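Side-chain contact in protease inhibitor SGPI-2 (PDB 3TVJ), which inhibits serine endopeptidases of the chymotrypsin type, alpha-chymotrypsin and pancreatic elastase in its natural form, as a small disulfide-rich protein of the pacifastin family: residues F13-C17 with N18-C22. The protein carries 5 engineered substitutions. Sequence-based numbering, arbitrary orientation.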
ATOM      1  N   PHE C  13     -15.885   6.467  19.623  1.00 22.04           N
ATOM      2  CA  PHE C  13     -15.549   5.693  20.793  1.00 20.99           C
ATOM      3  C   PHE C  13     -14.763   4.453  20.385  1.00 20.79           C
ATOM      4  O   PHE C  13     -14.710   4.131  19.237  1.00 20.79           O
ATOM      5  CB  PHE C  13     -16.841   5.323  21.524  1.00 20.79           C
ATOM      6  CG  PHE C  13     -17.692   4.318  20.800  1.00 21.72           C
ATOM      7  CD1 PHE C  13     -17.556   2.944  21.086  1.00 21.58           C
ATOM      8  CD2 PHE C  13     -18.586   4.710  19.812  1.00 18.61           C
ATOM      9  CE1 PHE C  13     -18.316   1.966  20.431  1.00 21.73           C
ATOM     10  CE2 PHE C  13     -19.368   3.746  19.126  1.00 17.96           C
ATOM     11  CZ  PHE C  13     -19.255   2.379  19.438  1.00 19.55           C
ATOM     12  N   LYS C  14     -14.062   3.830  21.326  1.00 20.92           N
ATOM     13  CA  LYS C  14     -13.305   2.633  21.052  1.00 18.91           C
ATOM     14  C   LYS C  14     -14.124   1.383  21.392  1.00 20.73           C
ATOM     15  O   LYS C  14     -14.747   1.250  22.445  1.00 22.34           O
ATOM     16  CB  LYS C  14     -12.019   2.619  21.894  1.00 23.38           C
ATOM     17  CG  LYS C  14     -11.044   3.698  21.513  1.00 23.01           C
ATOM     18  CD  LYS C  14     -10.376   3.508  20.135  1.00 25.98           C
ATOM     19  CE  LYS C  14      -9.373   2.248  20.001  1.00 26.09           C
ATOM     20  NZ  LYS C  14      -8.298   2.087  21.079  1.00 34.47           N
ATOM     21  N   ASP C  15     -14.079   0.462  20.457  1.00 18.97           N
ATOM     22  CA  ASP C  15     -14.569  -0.895  20.575  1.00 17.86           C
ATOM     23  C   ASP C  15     -13.288  -1.741  20.516  1.00 16.75           C
ATOM     24  O   ASP C  15     -12.838  -2.165  19.482  1.00 16.46           O
ATOM     25  CB  ASP C  15     -15.573  -1.166  19.427  1.00 18.66           C
ATOM     26  CG  ASP C  15     -16.187  -2.574  19.459  1.00 22.28           C
ATOM     27  OD1 ASP C  15     -16.329  -3.216  18.385  1.00 26.36           O
ATOM     28  OD2 ASP C  15     -16.444  -3.074  20.529  1.00 25.27           O
ATOM     29  N   LYS C  16     -12.811  -2.041  21.705  1.00 17.90           N
ATOM     30  CA  LYS C  16     -11.498  -2.649  21.900  0.50 16.07           C
ATOM     31  C   LYS C  16     -10.482  -1.886  21.051  1.00 16.16           C
ATOM     32  O   LYS C  16     -10.240  -0.708  21.295  1.00 17.38           O
ATOM     33  CB  LYS C  16     -11.516  -4.183  21.674  0.50 15.50           C
ATOM     34  CG  LYS C  16     -11.753  -5.002  22.990  0.50 18.11           C
ATOM     35  CD  LYS C  16     -11.604  -6.541  22.757  0.50 19.67           C
ATOM     36  CE  LYS C  16     -12.157  -7.374  23.867  0.50 20.54           C
ATOM     37  NZ  LYS C  16     -11.522  -8.745  24.155  0.50 15.97           N
ATOM     38  N   CYS C  17      -9.940  -2.519  20.011  1.00 16.58           N
ATOM     39  CA  CYS C  17      -8.867  -1.890  19.226  1.00 15.71           C
ATOM     40  C   CYS C  17      -9.339  -1.055  18.068  1.00 14.61           C
ATOM     41  O   CYS C  17      -8.533  -0.388  17.435  1.00 17.17           O
ATOM     42  CB  CYS C  17      -7.924  -2.948  18.677  1.00 15.11           C
ATOM     43  SG  CYS C  17      -8.526  -3.904  17.254  1.00 15.04           S
ATOM     44  N   ASN C  18     -10.651  -1.069  17.805  1.00 15.26           N
ATOM     45  CA  ASN C  18     -11.215  -0.324  16.716  1.00 15.23           C
ATOM     46  C   ASN C  18     -11.846   0.995  17.179  1.00 15.38           C
ATOM     47  O   ASN C  18     -12.215   1.152  18.360  1.00 17.75           O
ATOM     48  CB  ASN C  18     -12.266  -1.158  15.972  1.00 14.57           C
ATOM     49  CG  ASN C  18     -11.640  -2.132  14.975  1.00 13.36           C
ATOM     50  OD1 ASN C  18     -10.851  -1.701  14.084  1.00 12.93           O
ATOM     51  ND2 ASN C  18     -11.854  -3.469  15.202  1.00 15.12           N
ATOM     52  N   THR C  19     -11.875   1.936  16.249  1.00 13.99           N
ATOM     53  CA  THR C  19     -12.533   3.217  16.426  1.00 16.19           C
ATOM     54  C   THR C  19     -13.851   3.181  15.703  1.00 13.18           C
ATOM     55  O   THR C  19     -13.949   2.771  14.544  1.00 13.57           O
ATOM     56  CB  THR C  19     -11.653   4.367  15.932  1.00 17.84           C
ATOM     57  OG1 THR C  19     -10.370   4.276  16.641  1.00 22.74           O
ATOM     58  CG2 THR C  19     -12.340   5.707  16.225  1.00 23.06           C
ATOM     59  N   CYS C  20     -14.856   3.645  16.368  1.00 14.12           N
ATOM     60  CA  CYS C  20     -16.241   3.611  15.874  1.00 13.70           C
ATOM     61  C   CYS C  20     -16.892   4.955  16.067  1.00 14.65           C
ATOM     62  O   CYS C  20     -16.553   5.697  16.995  1.00 15.01           O
ATOM     63  CB  CYS C  20     -17.105   2.562  16.616  1.00 14.99           C
ATOM     64  SG  CYS C  20     -16.448   0.860  16.660  1.00 14.67           S
ATOM     65  N   ARG C  21     -17.949   5.227  15.284  1.00 13.64           N
ATOM     66  CA  ARG C  21     -18.830   6.341  15.488  1.00 14.46           C
ATOM     67  C   ARG C  21     -20.193   5.737  15.773  1.00 14.06           C
ATOM     68  O   ARG C  21     -20.660   4.816  15.075  1.00 15.22           O
ATOM     69  CB  ARG C  21     -18.978   7.208  14.242  1.00 16.19           C
ATOM     70  CG  ARG C  21     -17.772   8.014  13.897  1.00 18.68           C
ATOM     71  CD  ARG C  21     -18.131   9.290  13.013  1.00 28.92           C
ATOM     72  NE  ARG C  21     -18.988  10.246  13.749  1.00 29.93           N
ATOM     73  CZ  ARG C  21     -19.965  11.006  13.207  1.00 29.64           C
ATOM     74  NH1 ARG C  21     -20.218  11.027  11.890  1.00 23.60           N
ATOM     75  NH2 ARG C  21     -20.694  11.788  13.986  1.00 35.06           N
ATOM     76  N   CYS C  22     -20.822   6.210  16.853  1.00 15.50           N
ATOM     77  CA  CYS C  22     -22.071   5.604  17.255  1.00 17.44           C
ATOM     78  C   CYS C  22     -23.272   6.114  16.462  1.00 18.38           C
ATOM     79  O   CYS C  22     -23.430   7.341  16.239  1.00 19.97           O
ATOM     80  CB  CYS C  22     -22.326   5.894  18.722  1.00 19.45           C
ATOM     81  SG  CYS C  22     -23.733   5.076  19.518  1.00 25.63           S
TER
HETATM   82  O   HOH W   1     -13.395  -4.126  17.603  1.00 20.00           O
HETATM   83  O   HOH W   2      -8.572   2.237  16.055  1.00 28.22           O
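Phe13 lays one face of its ring against Cys20 across a tight beta hairpin, in a compact example of how a protein with little hydrophobic core uses an aromatic ring beside its disulfides. The CB of Cys20 makes a CH-pi contact 3.8 Å from the ring centroid of Phe13, displaced toward the rim, while its SG, bonded to Cys31, lies obliquely at a longer sulfur-aromatic distance. CG of Phe13 is wedged between its own backbone N and carbonyl carbon (chi1 70°), which leans the ring along the neighbouring strand, where CE2 meets CB of Cys22 at 3.7 Å and the backbone N of Cys22 sits in plane at the edge. Replacing Phe13 by an alanine would probably leave CB of Cys20 and CB of Cys22 without their aromatic partner and open a gap beside the disulfides to Cys31 and Cys7. On the same face, CB of Asp15 packs 3.5 Å from SG of Cys20. Four backbone hydrogen bonds, reciprocal between Phe13 and Cys20 and between Asp15 and Asn18, hold the strands in register.

The other face is looser: Lys14 folds back on itself through successive bends, and its CD rests 3.6 Å from OG1 of Thr19, a van der Waals contact. That hydroxyl is linked to O of Cys17 through a water. At the turn, on the Phe13 face, a second water donates to O of Asp15 and accepts from ND2 of Asn18 at 2.9 Å. OD1 of Asn18 is hydrogen-bonded to OG1 of Thr32, and its ND2 also donates to the carbonyl of Leu34 of the reactive bond, a site altered by engineering in this variant, linking the hairpin to the inhibitory loop. Residues Asp15 to Asn18 form a type II' turn, closing the first hairpin of the three-stranded antiparallel, disulfide-braced pacifastin fold.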